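Local coordinates for putative Oleoyl-[acyl-carrier protein] thioesterase (Lactobacillus plantarum, PDB 2OWN), which probably hydrolyses the thioester bond of oleoyl-acyl-carrier protein or related acyl-ACPs, releasing the free fatty acid from its carrier, at residues A29-L34 / H183-L188; I70-M75 / H200-V205; R98-R103 / A111-I116; V234-L239 / I252-L257. All blocks are in the same frame, centred on the assembly; numbering follows the deposited sequence. Where two conformers were deposited one is given.

Contact 1 (A29-L34 / H183-L188); sequences ATLTTL and HYFDWL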
# COMPACT_ATOMS: atom_id res chain seq x y z
N ALA B 29 3.20 -1.00 11.46
CA ALA B 29 2.20 -1.41 10.48
C ALA B 29 0.88 -0.66 10.65
O ALA B 29 0.46 -0.40 11.78
CB ALA B 29 1.93 -2.93 10.55
N THR B 30 0.27 -0.29 9.53
CA THR B 30 -1.01 0.39 9.52
C THR B 30 -2.12 -0.65 9.68
O THR B 30 -1.86 -1.87 9.53
CB THR B 30 -1.25 1.12 8.18
OG1 THR B 30 -1.33 0.15 7.13
CG2 THR B 30 -0.13 2.14 7.88
N LEU B 31 -3.34 -0.19 9.96
CA LEU B 31 -4.54 -1.07 10.03
C LEU B 31 -4.83 -1.71 8.67
O LEU B 31 -5.31 -2.85 8.63
CB LEU B 31 -5.81 -0.35 10.55
CG LEU B 31 -5.92 -0.17 12.05
CD1 LEU B 31 -7.05 0.80 12.43
CD2 LEU B 31 -6.11 -1.53 12.72
N THR B 32 -4.60 -0.95 7.59
CA THR B 32 -4.74 -1.42 6.19
C THR B 32 -3.85 -2.67 6.02
O THR B 32 -4.36 -3.72 5.62
CB THR B 32 -4.38 -0.33 5.18
OG1 THR B 32 -5.16 0.84 5.47
CG2 THR B 32 -4.64 -0.79 3.74
N THR B 33 -2.57 -2.56 6.43
CA THR B 33 -1.61 -3.69 6.40
C THR B 33 -2.04 -4.88 7.26
O THR B 33 -1.90 -6.02 6.82
CB THR B 33 -0.18 -3.26 6.81
OG1 THR B 33 0.31 -2.38 5.81
CG2 THR B 33 0.81 -4.48 6.97
N LEU B 34 -2.56 -4.60 8.47
CA LEU B 34 -3.01 -5.64 9.43
C LEU B 34 -4.10 -6.51 8.80
O LEU B 34 -3.98 -7.74 8.83
CB LEU B 34 -3.51 -5.04 10.75
CG LEU B 34 -3.76 -6.02 11.90
CD1 LEU B 34 -2.44 -6.63 12.36
CD2 LEU B 34 -4.45 -5.34 13.06
N HIS B 183 -8.55 -0.84 2.41
CA HIS B 183 -8.40 0.59 2.04
C HIS B 183 -9.34 1.55 2.76
O HIS B 183 -9.04 2.75 2.77
CB HIS B 183 -8.42 0.82 0.52
CG HIS B 183 -7.20 0.29 -0.17
ND1 HIS B 183 -5.93 0.76 0.11
CD2 HIS B 183 -7.05 -0.65 -1.12
CE1 HIS B 183 -5.05 0.12 -0.63
NE2 HIS B 183 -5.70 -0.74 -1.40
N TYR B 184 -10.45 1.05 3.33
CA TYR B 184 -11.36 1.88 4.16
C TYR B 184 -10.57 2.48 5.34
O TYR B 184 -10.83 3.63 5.69
CB TYR B 184 -12.57 1.10 4.68
CG TYR B 184 -13.69 0.75 3.70
CD1 TYR B 184 -13.47 -0.06 2.56
CD2 TYR B 184 -15.03 1.13 3.98
CE1 TYR B 184 -14.55 -0.43 1.68
CE2 TYR B 184 -16.11 0.76 3.10
CZ TYR B 184 -15.86 -0.02 1.96
OH TYR B 184 -16.89 -0.36 1.12
N PHE B 185 -9.61 1.72 5.92
CA PHE B 185 -8.72 2.21 7.01
C PHE B 185 -7.85 3.40 6.61
O PHE B 185 -7.47 4.19 7.50
CB PHE B 185 -7.88 1.08 7.64
CG PHE B 185 -8.70 0.13 8.45
CD1 PHE B 185 -9.10 0.50 9.75
CD2 PHE B 185 -9.08 -1.12 7.94
CE1 PHE B 185 -9.89 -0.37 10.55
CE2 PHE B 185 -9.86 -2.01 8.74
CZ PHE B 185 -10.27 -1.63 10.04
N ASP B 186 -7.51 3.53 5.32
CA ASP B 186 -6.78 4.69 4.78
C ASP B 186 -7.61 5.96 5.01
O ASP B 186 -7.06 6.96 5.44
CB ASP B 186 -6.51 4.63 3.26
CG ASP B 186 -5.70 3.40 2.81
OD1 ASP B 186 -4.98 2.78 3.61
OD2 ASP B 186 -5.78 3.07 1.60
N TRP B 187 -8.92 5.87 4.75
CA TRP B 187 -9.86 7.00 4.90
C TRP B 187 -10.18 7.26 6.37
O TRP B 187 -10.14 8.41 6.80
CB TRP B 187 -11.18 6.80 4.11
CG TRP B 187 -10.99 6.30 2.71
CD1 TRP B 187 -10.00 6.66 1.85
CD2 TRP B 187 -11.85 5.42 1.99
NE1 TRP B 187 -10.14 6.01 0.67
CE2 TRP B 187 -11.28 5.25 0.70
CE3 TRP B 187 -13.05 4.74 2.31
CZ2 TRP B 187 -11.86 4.41 -0.28
CZ3 TRP B 187 -13.64 3.89 1.33
CH2 TRP B 187 -13.03 3.74 0.04
N LEU B 188 -10.52 6.18 7.10
CA LEU B 188 -10.87 6.22 8.55
C LEU B 188 -9.78 6.84 9.43
O LEU B 188 -10.06 7.78 10.16
CB LEU B 188 -11.18 4.80 9.07
CG LEU B 188 -12.44 4.10 8.54
CD1 LEU B 188 -12.40 2.58 8.74
CD2 LEU B 188 -13.69 4.70 9.16

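Contact 2 (I70-M75 / H200-V205); sequences IDITRM and HDLVHV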
# COMPACT_ATOMS: atom_id res chain seq x y z
N ILE B 70 -11.15 -6.38 16.30
CA ILE B 70 -9.67 -6.49 16.36
C ILE B 70 -9.20 -6.08 17.76
O ILE B 70 -9.54 -4.99 18.20
CB ILE B 70 -8.98 -5.58 15.30
CG1 ILE B 70 -9.60 -5.75 13.90
CG2 ILE B 70 -7.46 -5.81 15.27
CD1 ILE B 70 -9.03 -4.81 12.86
N ASP B 71 -8.46 -6.97 18.43
CA ASP B 71 -7.87 -6.76 19.77
C ASP B 71 -6.38 -6.59 19.49
O ASP B 71 -5.74 -7.55 19.11
CB ASP B 71 -8.16 -7.97 20.68
CG ASP B 71 -7.59 -7.84 22.10
OD1 ASP B 71 -7.10 -6.77 22.52
OD2 ASP B 71 -7.66 -8.85 22.84
N ILE B 72 -5.85 -5.37 19.69
CA ILE B 72 -4.44 -5.05 19.42
C ILE B 72 -3.60 -4.88 20.70
O ILE B 72 -3.87 -3.97 21.49
CB ILE B 72 -4.32 -3.77 18.52
CG1 ILE B 72 -5.10 -3.94 17.21
CG2 ILE B 72 -2.84 -3.43 18.22
CD1 ILE B 72 -5.12 -2.75 16.33
N THR B 73 -2.61 -5.77 20.90
CA THR B 73 -1.64 -5.71 22.02
C THR B 73 -0.60 -4.67 21.57
O THR B 73 -0.28 -3.73 22.30
CB THR B 73 -1.02 -7.09 22.33
OG1 THR B 73 -2.06 -7.99 22.74
CG2 THR B 73 0.03 -6.99 23.45
N ARG B 74 -0.03 -4.90 20.38
CA ARG B 74 0.88 -3.93 19.72
C ARG B 74 0.90 -4.21 18.22
O ARG B 74 0.79 -5.37 17.83
CB ARG B 74 2.30 -3.88 20.28
CG ARG B 74 3.24 -5.04 19.97
CD ARG B 74 4.63 -4.70 20.43
NE ARG B 74 5.56 -5.76 20.07
CZ ARG B 74 6.18 -5.91 18.89
NH1 ARG B 74 5.97 -5.10 17.85
NH2 ARG B 74 7.03 -6.95 18.75
N MSE B 75 1.05 -3.16 17.41
CA MSE B 75 1.11 -3.31 15.96
C MSE B 75 2.48 -3.82 15.55
O MSE B 75 3.47 -3.52 16.25
CB MSE B 75 0.81 -1.99 15.22
CG MSE B 75 -0.61 -1.49 15.45
SE MSE B 75 -1.94 -2.70 14.69
CE MSE B 75 -1.88 -2.16 12.84
N HIS B 200 -0.98 8.51 19.91
CA HIS B 200 -1.98 7.46 20.20
C HIS B 200 -1.65 6.15 19.49
O HIS B 200 -1.27 6.17 18.31
CB HIS B 200 -3.41 7.91 19.85
CG HIS B 200 -3.93 9.00 20.74
ND1 HIS B 200 -3.74 10.33 20.46
CD2 HIS B 200 -4.58 8.95 21.92
CE1 HIS B 200 -4.26 11.06 21.43
NE2 HIS B 200 -4.77 10.24 22.33
N ASP B 201 -1.74 5.04 20.23
CA ASP B 201 -1.52 3.67 19.74
C ASP B 201 -2.85 2.93 19.75
O ASP B 201 -3.67 3.16 20.63
CB ASP B 201 -0.50 2.91 20.60
CG ASP B 201 0.93 3.39 20.40
OD1 ASP B 201 1.20 4.22 19.52
OD2 ASP B 201 1.82 2.88 21.11
N LEU B 202 -3.02 2.01 18.79
CA LEU B 202 -4.24 1.22 18.65
C LEU B 202 -4.35 0.16 19.75
O LEU B 202 -3.35 -0.50 20.07
CB LEU B 202 -4.29 0.53 17.28
CG LEU B 202 -4.36 1.47 16.07
CD1 LEU B 202 -3.89 0.77 14.82
CD2 LEU B 202 -5.78 2.06 15.92
N VAL B 203 -5.54 0.08 20.35
CA VAL B 203 -5.89 -0.89 21.40
C VAL B 203 -6.96 -1.86 20.86
O VAL B 203 -6.81 -3.08 21.01
CB VAL B 203 -6.36 -0.20 22.71
CG1 VAL B 203 -6.76 -1.20 23.79
CG2 VAL B 203 -5.27 0.71 23.25
N HIS B 204 -8.03 -1.31 20.27
CA HIS B 204 -9.14 -2.10 19.74
C HIS B 204 -9.82 -1.43 18.53
O HIS B 204 -9.80 -0.20 18.43
CB HIS B 204 -10.16 -2.31 20.87
CG HIS B 204 -11.02 -3.51 20.72
ND1 HIS B 204 -12.20 -3.52 20.00
CD2 HIS B 204 -10.87 -4.76 21.22
CE1 HIS B 204 -12.72 -4.73 20.05
NE2 HIS B 204 -11.94 -5.50 20.79
N VAL B 205 -10.39 -2.24 17.62
CA VAL B 205 -11.12 -1.76 16.43
C VAL B 205 -12.36 -2.66 16.14
O VAL B 205 -12.22 -3.88 16.13
CB VAL B 205 -10.24 -1.74 15.14
CG1 VAL B 205 -11.01 -1.16 13.95
CG2 VAL B 205 -8.93 -0.94 15.34
O HOH W 1 -6.04 -4.46 23.33
O HOH W 2 -2.29 -1.55 22.48

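Contact 3 (R98-R103 / A111-I116); sequences REFWIR and AYITSI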
# COMPACT_ATOMS: atom_id res chain seq x y z
N ARG B 98 -14.78 -16.51 11.33
CA ARG B 98 -13.35 -16.67 11.01
C ARG B 98 -12.46 -15.88 11.98
O ARG B 98 -12.66 -14.67 12.17
CB ARG B 98 -13.11 -16.26 9.57
CG ARG B 98 -11.65 -16.37 9.06
CD ARG B 98 -11.58 -16.27 7.53
NE ARG B 98 -11.99 -17.54 6.93
CZ ARG B 98 -11.19 -18.56 6.57
NH1 ARG B 98 -9.85 -18.51 6.67
NH2 ARG B 98 -11.76 -19.66 6.06
N GLU B 99 -11.46 -16.58 12.56
CA GLU B 99 -10.48 -16.02 13.50
C GLU B 99 -9.08 -15.92 12.89
O GLU B 99 -8.71 -16.75 12.04
CB GLU B 99 -10.42 -16.89 14.75
CG GLU B 99 -11.65 -16.80 15.63
CD GLU B 99 -11.55 -17.72 16.80
OE1 GLU B 99 -11.90 -18.92 16.68
OE2 GLU B 99 -11.19 -17.25 17.89
N PHE B 100 -8.32 -14.90 13.33
CA PHE B 100 -6.93 -14.64 12.89
C PHE B 100 -6.07 -14.25 14.10
O PHE B 100 -6.56 -13.52 14.97
CB PHE B 100 -6.79 -13.48 11.89
CG PHE B 100 -7.77 -13.48 10.75
CD1 PHE B 100 -9.10 -13.05 10.97
CD2 PHE B 100 -7.36 -13.75 9.43
CE1 PHE B 100 -10.04 -12.99 9.91
CE2 PHE B 100 -8.30 -13.68 8.35
CZ PHE B 100 -9.64 -13.30 8.59
N TRP B 101 -4.80 -14.68 14.11
CA TRP B 101 -3.82 -14.34 15.17
C TRP B 101 -2.54 -13.87 14.51
O TRP B 101 -1.98 -14.60 13.69
CB TRP B 101 -3.48 -15.54 16.04
CG TRP B 101 -4.60 -16.08 16.80
CD1 TRP B 101 -4.91 -15.83 18.10
CD2 TRP B 101 -5.58 -17.00 16.31
NE1 TRP B 101 -6.03 -16.53 18.46
CE2 TRP B 101 -6.48 -17.26 17.38
CE3 TRP B 101 -5.81 -17.62 15.06
CZ2 TRP B 101 -7.59 -18.12 17.25
CZ3 TRP B 101 -6.92 -18.50 14.92
CH2 TRP B 101 -7.80 -18.74 16.02
N ILE B 102 -2.10 -12.65 14.83
CA ILE B 102 -0.84 -12.07 14.34
C ILE B 102 0.06 -12.18 15.58
O ILE B 102 -0.29 -11.60 16.63
CB ILE B 102 -0.98 -10.61 13.87
CG1 ILE B 102 -2.11 -10.42 12.84
CG2 ILE B 102 0.34 -10.12 13.28
CD1 ILE B 102 -1.99 -11.22 11.60
N ARG B 103 1.16 -12.94 15.45
CA ARG B 103 2.14 -13.19 16.52
C ARG B 103 3.55 -12.78 16.11
O ARG B 103 3.87 -12.75 14.91
CB ARG B 103 2.14 -14.67 16.90
CG ARG B 103 0.81 -15.23 17.41
CD ARG B 103 0.96 -16.69 17.84
NE ARG B 103 -0.26 -17.25 18.44
CZ ARG B 103 -1.22 -17.99 17.84
NH1 ARG B 103 -1.18 -18.33 16.54
NH2 ARG B 103 -2.26 -18.41 18.59
N ALA B 111 -1.73 -9.16 17.66
CA ALA B 111 -3.14 -8.86 17.37
C ALA B 111 -4.00 -10.13 17.23
O ALA B 111 -3.49 -11.19 16.88
CB ALA B 111 -3.27 -7.98 16.12
N TYR B 112 -5.29 -9.99 17.57
CA TYR B 112 -6.31 -11.05 17.50
C TYR B 112 -7.54 -10.46 16.81
O TYR B 112 -8.10 -9.47 17.31
CB TYR B 112 -6.62 -11.59 18.90
CG TYR B 112 -7.83 -12.51 18.99
CD1 TYR B 112 -7.84 -13.75 18.32
CD2 TYR B 112 -8.95 -12.15 19.78
CE1 TYR B 112 -8.97 -14.62 18.41
CE2 TYR B 112 -10.09 -13.02 19.88
CZ TYR B 112 -10.08 -14.25 19.20
OH TYR B 112 -11.16 -15.08 19.28
N ILE B 113 -7.92 -11.05 15.68
CA ILE B 113 -9.04 -10.62 14.86
C ILE B 113 -10.12 -11.69 14.79
O ILE B 113 -9.80 -12.87 14.59
CB ILE B 113 -8.60 -10.27 13.40
CG1 ILE B 113 -7.45 -9.24 13.39
CG2 ILE B 113 -9.80 -9.77 12.56
CD1 ILE B 113 -6.95 -8.87 11.98
N THR B 114 -11.37 -11.28 15.04
CA THR B 114 -12.57 -12.12 14.90
C THR B 114 -13.38 -11.45 13.78
O THR B 114 -13.28 -10.23 13.59
CB THR B 114 -13.40 -12.29 16.20
OG1 THR B 114 -13.91 -11.03 16.64
CG2 THR B 114 -12.55 -12.91 17.29
N SER B 115 -14.15 -12.24 13.03
CA SER B 115 -14.96 -11.73 11.91
C SER B 115 -16.15 -12.59 11.51
O SER B 115 -16.18 -13.77 11.82
CB SER B 115 -14.05 -11.59 10.68
OG SER B 115 -13.47 -12.84 10.36
N ILE B 116 -17.09 -11.95 10.80
CA ILE B 116 -18.31 -12.56 10.26
C ILE B 116 -18.31 -12.36 8.73
O ILE B 116 -18.03 -11.25 8.26
CB ILE B 116 -19.60 -11.99 10.91
CG1 ILE B 116 -19.61 -12.18 12.44
CG2 ILE B 116 -20.87 -12.64 10.32
CD1 ILE B 116 -19.61 -13.62 12.93

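Contact 4 (V234-L239 / I252-L257); sequences VTTSHL and IQWRTL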
# COMPACT_ATOMS: atom_id res chain seq x y z
N VAL B 234 -8.67 6.90 24.85
CA VAL B 234 -9.65 7.74 24.13
C VAL B 234 -10.36 6.84 23.11
O VAL B 234 -9.83 5.78 22.72
CB VAL B 234 -9.01 8.97 23.43
CG1 VAL B 234 -8.39 9.90 24.45
CG2 VAL B 234 -7.97 8.56 22.40
N THR B 235 -11.53 7.28 22.66
CA THR B 235 -12.36 6.55 21.69
C THR B 235 -12.63 7.42 20.48
O THR B 235 -12.85 8.62 20.64
CB THR B 235 -13.70 6.14 22.31
OG1 THR B 235 -13.47 5.48 23.56
CG2 THR B 235 -14.51 5.21 21.38
N THR B 236 -12.55 6.84 19.27
CA THR B 236 -12.91 7.55 18.02
C THR B 236 -14.05 6.75 17.37
O THR B 236 -13.95 5.54 17.25
CB THR B 236 -11.75 7.84 17.06
OG1 THR B 236 -11.25 6.63 16.50
CG2 THR B 236 -10.62 8.62 17.77
N SER B 237 -15.14 7.45 17.03
CA SER B 237 -16.34 6.91 16.38
C SER B 237 -16.27 7.42 14.96
O SER B 237 -16.22 8.63 14.76
CB SER B 237 -17.60 7.41 17.09
OG SER B 237 -18.78 6.96 16.45
N HIS B 238 -16.30 6.51 13.98
CA HIS B 238 -16.19 6.82 12.55
C HIS B 238 -17.37 6.33 11.73
O HIS B 238 -18.01 5.33 12.09
CB HIS B 238 -14.94 6.16 11.96
CG HIS B 238 -13.66 6.51 12.63
ND1 HIS B 238 -12.72 7.33 12.05
CD2 HIS B 238 -13.14 6.12 13.82
CE1 HIS B 238 -11.69 7.45 12.87
NE2 HIS B 238 -11.92 6.73 13.95
N LEU B 239 -17.62 7.03 10.61
CA LEU B 239 -18.67 6.70 9.62
C LEU B 239 -18.18 7.05 8.21
O LEU B 239 -17.71 8.18 8.00
CB LEU B 239 -19.98 7.45 9.91
CG LEU B 239 -21.17 7.31 8.92
CD1 LEU B 239 -21.59 5.85 8.74
CD2 LEU B 239 -22.36 8.14 9.36
N ILE B 252 -12.89 2.87 17.28
CA ILE B 252 -11.50 2.54 17.61
C ILE B 252 -11.17 3.01 19.03
O ILE B 252 -11.51 4.14 19.39
CB ILE B 252 -10.48 3.17 16.61
CG1 ILE B 252 -10.79 2.79 15.16
CG2 ILE B 252 -9.02 2.76 16.95
CD1 ILE B 252 -9.88 3.45 14.13
N GLN B 253 -10.54 2.13 19.80
CA GLN B 253 -10.07 2.42 21.16
C GLN B 253 -8.56 2.63 21.01
O GLN B 253 -7.87 1.80 20.38
CB GLN B 253 -10.41 1.28 22.13
CG GLN B 253 -11.91 0.89 22.17
CD GLN B 253 -12.86 2.02 22.61
OE1 GLN B 253 -12.44 3.04 23.16
NE2 GLN B 253 -14.16 1.81 22.39
N TRP B 254 -8.06 3.74 21.56
CA TRP B 254 -6.65 4.14 21.50
C TRP B 254 -6.05 4.36 22.87
O TRP B 254 -6.78 4.76 23.77
CB TRP B 254 -6.51 5.48 20.79
CG TRP B 254 -7.04 5.58 19.43
CD1 TRP B 254 -8.33 5.82 19.08
CD2 TRP B 254 -6.29 5.54 18.21
NE1 TRP B 254 -8.45 5.90 17.72
CE2 TRP B 254 -7.22 5.71 17.15
CE3 TRP B 254 -4.93 5.34 17.89
CZ2 TRP B 254 -6.84 5.73 15.78
CZ3 TRP B 254 -4.54 5.34 16.53
CH2 TRP B 254 -5.50 5.53 15.48
N ARG B 255 -4.73 4.16 23.00
CA ARG B 255 -3.99 4.41 24.25
C ARG B 255 -3.23 5.72 24.02
O ARG B 255 -2.49 5.82 23.05
CB ARG B 255 -2.99 3.30 24.59
CG ARG B 255 -2.36 3.47 25.98
CD ARG B 255 -1.42 2.34 26.38
NE ARG B 255 -0.17 2.31 25.60
CZ ARG B 255 0.08 1.64 24.47
NH1 ARG B 255 -0.85 0.88 23.84
NH2 ARG B 255 1.30 1.74 23.92
N THR B 256 -3.41 6.69 24.92
CA THR B 256 -2.73 8.00 24.84
C THR B 256 -1.29 7.80 25.32
O THR B 256 -1.06 7.31 26.43
CB THR B 256 -3.46 9.06 25.66
OG1 THR B 256 -4.80 9.16 25.18
CG2 THR B 256 -2.77 10.45 25.57
N LEU B 257 -0.33 8.18 24.46
CA LEU B 257 1.10 8.06 24.75
C LEU B 257 1.56 9.26 25.59
O LEU B 257 1.00 10.36 25.42
CB LEU B 257 1.92 7.96 23.46
CG LEU B 257 1.56 6.81 22.50
CD1 LEU B 257 2.37 6.91 21.22
CD2 LEU B 257 1.74 5.41 23.14

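Contact 1 (A29-L34 / H183-L188)
Thr32, Phe185 and Leu31 supply most of the surface buried where the first turn of helix 31-48 meets the start of helix 184-191. Thr32 is the polar member. Its OG1 lies beside the backbone N (chi1 -54°) and donates to Asp186 OD1, 2.7 Å away, arriving from above the carboxylate plane; Ala182 O is also in hydrogen-bonding contact with this hydroxyl. The other oxygen of that carboxylate, Asp186 OD2, accepts a bond from His183 ND1 at 2.8 Å, close to the plane of the imidazole, so both ends of the acid are gripped and its rotation is fixed. Asp186 would be expected to polarise His183 and may stabilise its protonated form.

The first helix lies in the N-terminal and the second in the C-terminal acyl-ACP thioesterase domain, both of the hot-dog type, consistent with a double hot-dog fold. The apolar half of the interface is carried by Phe185, a flat apolar ring that can lie face-on against Leu31. Leu31 CB sits over one face of that ring, and the branch atom Leu31 CD1 reaches Phe185 CD1 at 3.4 Å. Leu31 and Phe185 both lean on Val205 of strand 200-209. Thr30 is the N-cap of helix 31-48, its OG1 accepting from Thr33 N at 3.1 Å, while Phe171 of the second subunit packs against Thr32 and Asp186.

Contact 2 (I70-M75 / H200-V205)
Ile72 closes the end of strand 61-72 against strand 200-209, and its side chain can be traced outward from the backbone. Ile72 CB lies 3.6 Å from Val203 O. The branch CG2, anti to the backbone N, comes within 3.5 Å of Leu202 O. The other branch runs through CG1, anti to the carbonyl carbon, and chi2 of 176° stretches it so that its tip CD1 lands 3.5 Å from Leu202 CB and farther off also touches Val205 CG2. A beta-branched residue suits this place, since one arm can cover the neighbouring main chain while the other extends into the apolar layer. Selenomethionine Met75 adds to that layer, its SE 4.0 Å from Leu202 CD1.

The strands run antiparallel. Ile70 and Val205 form a hydrogen-bonded pair, with Ile70 N to Val205 O at 2.7 Å, and their side chains lie side by side, pointing the same way. Val203 and His204 together face Gln253 of the next strand, a classic beta bulge. The ring of His204 turns one face to Ile70 O, which sits 3.2 Å above its centre.

Ile72 N donates to Val203 O from above the carbonyl plane, and a water lies 2.8 Å from that same oxygen, close also to Asp71 OD1. Past this direct bond water takes over, a second molecule joining Leu202 O to Thr73 O. The backbone polar groups are thus served by main chain and water, while Ile72, Leu202, Met75 and Val205 pack as hydrocarbon.

Contact 3 (R98-R103 / A111-I116)
Strands 95-103 and 109-121 form a beta hairpin of the N-terminal hot-dog domain, and the side chains of the two strands divide between its two faces. Regular antiparallel bonds such as Ile113 N to Phe100 O, almost straight at 172°, set Phe100 opposite Ile113, Trp101 opposite Tyr112 and Ile102 opposite Ala111.

On one face lie Glu99, Trp101 and Tyr112. Trp101 and Tyr112 lie side by side and point the same way, but obliquely, the five-membered ring of Trp101 and the phenol ring being tilted by 36°. Tyr112 CD1 sits over one face of the indole, 3.3 Å from Trp101 NE1. Because CG of Tyr112 is anti to the backbone N, the phenol slants back along the neighbouring strand and delivers its hydroxyl diagonally to Glu99. Tyr112 OH donates at 2.6 Å to Glu99 OE2, which accepts on its anti lone pair, with carboxylate and ring planes 73° apart. Glu99 OE1 is held by Ser89, so both oxygens of this buried acid have partners.

The other face turns Phe100 and Ile102 to helix 31-48, with Ile113 beside them. Phe100 and Ile113 cross obliquely, Phe100 CD1 resting 3.7 Å from Ile113 CG2, as bulky hydrocarbon suits a surface covered by a helix. Near the open end of the hairpin the side chain of Ser115 is small enough to lie beside the backbone: Ser115 OG, placed between its own backbone N and carbonyl carbon, donates to Arg98 O at 2.7 Å from above the carbonyl plane.

Contact 4 (V234-L239 / I252-L257)
The hairpin of strands 233-241 and 246-256, within the C-terminal hot-dog domain, is zipped together toward its open end by antiparallel pairs. Val234 with Trp254 and Thr236 with Ile252 are hydrogen-bonded pairs; Ile252 N donates to Thr236 O at 2.9 Å, nearly along the C=O axis.

Thr236 OG1 is the polar hub of the face it shares with Trp254. It occupies the crowded position between the backbone N and the carbonyl carbon (chi1 68°), where it accepts from Trp254 NE1 at 3.1 Å, lying in the plane of the indole. His238 NE2 is only 2.6 Å from Thr236 OG1 in a bond whose donor is not fixed. Threonine suits the place because its hydroxyl can accept one bond while donating or accepting another, and its beta branch fits a strand. Ile252 CG2 sits over the rim of one face of the indole, and Val234 CG2 packs on Trp254 CB.

On the other face of the hairpin, Thr235 and Gln253 lie side by side. A bend at chi2 of -61° brings Gln253 OE1 back to accept, on a lone pair, from Thr235 OG1 at 2.7 Å. Strand 200-209 flanks the hairpin through Gln253 and Ile252, while Phe196 of helix 194-197 meets Trp254 edge-to-face.

In the fold
Contact 2 is the seam between the two hot-dog domains: its strand 61-72 pairs with strand 109-121 of contact 3, and its strand 200-209 with strand 246-256 of contact 4. Asp71 N to Tyr112 O (2.8 Å) and His204 O to Gln253 N (2.8 Å) mark those joins. The centres of contacts 2 and 4 are about 10 Å apart, whereas contacts 3 and 4 do not touch, their nearest atoms being about 12 Å apart. Contact 1 supplies the helices laid on these strands; Leu31 CG meets Leu202 CD1 at 3.6 Å, and Leu34 CD1 meets Ile102 CG1 at 3.8 Å. An unidentified molecule, probably from the crystallisation liquor, lies about 3 Å from the Arg98 side chain and may mark a pocket.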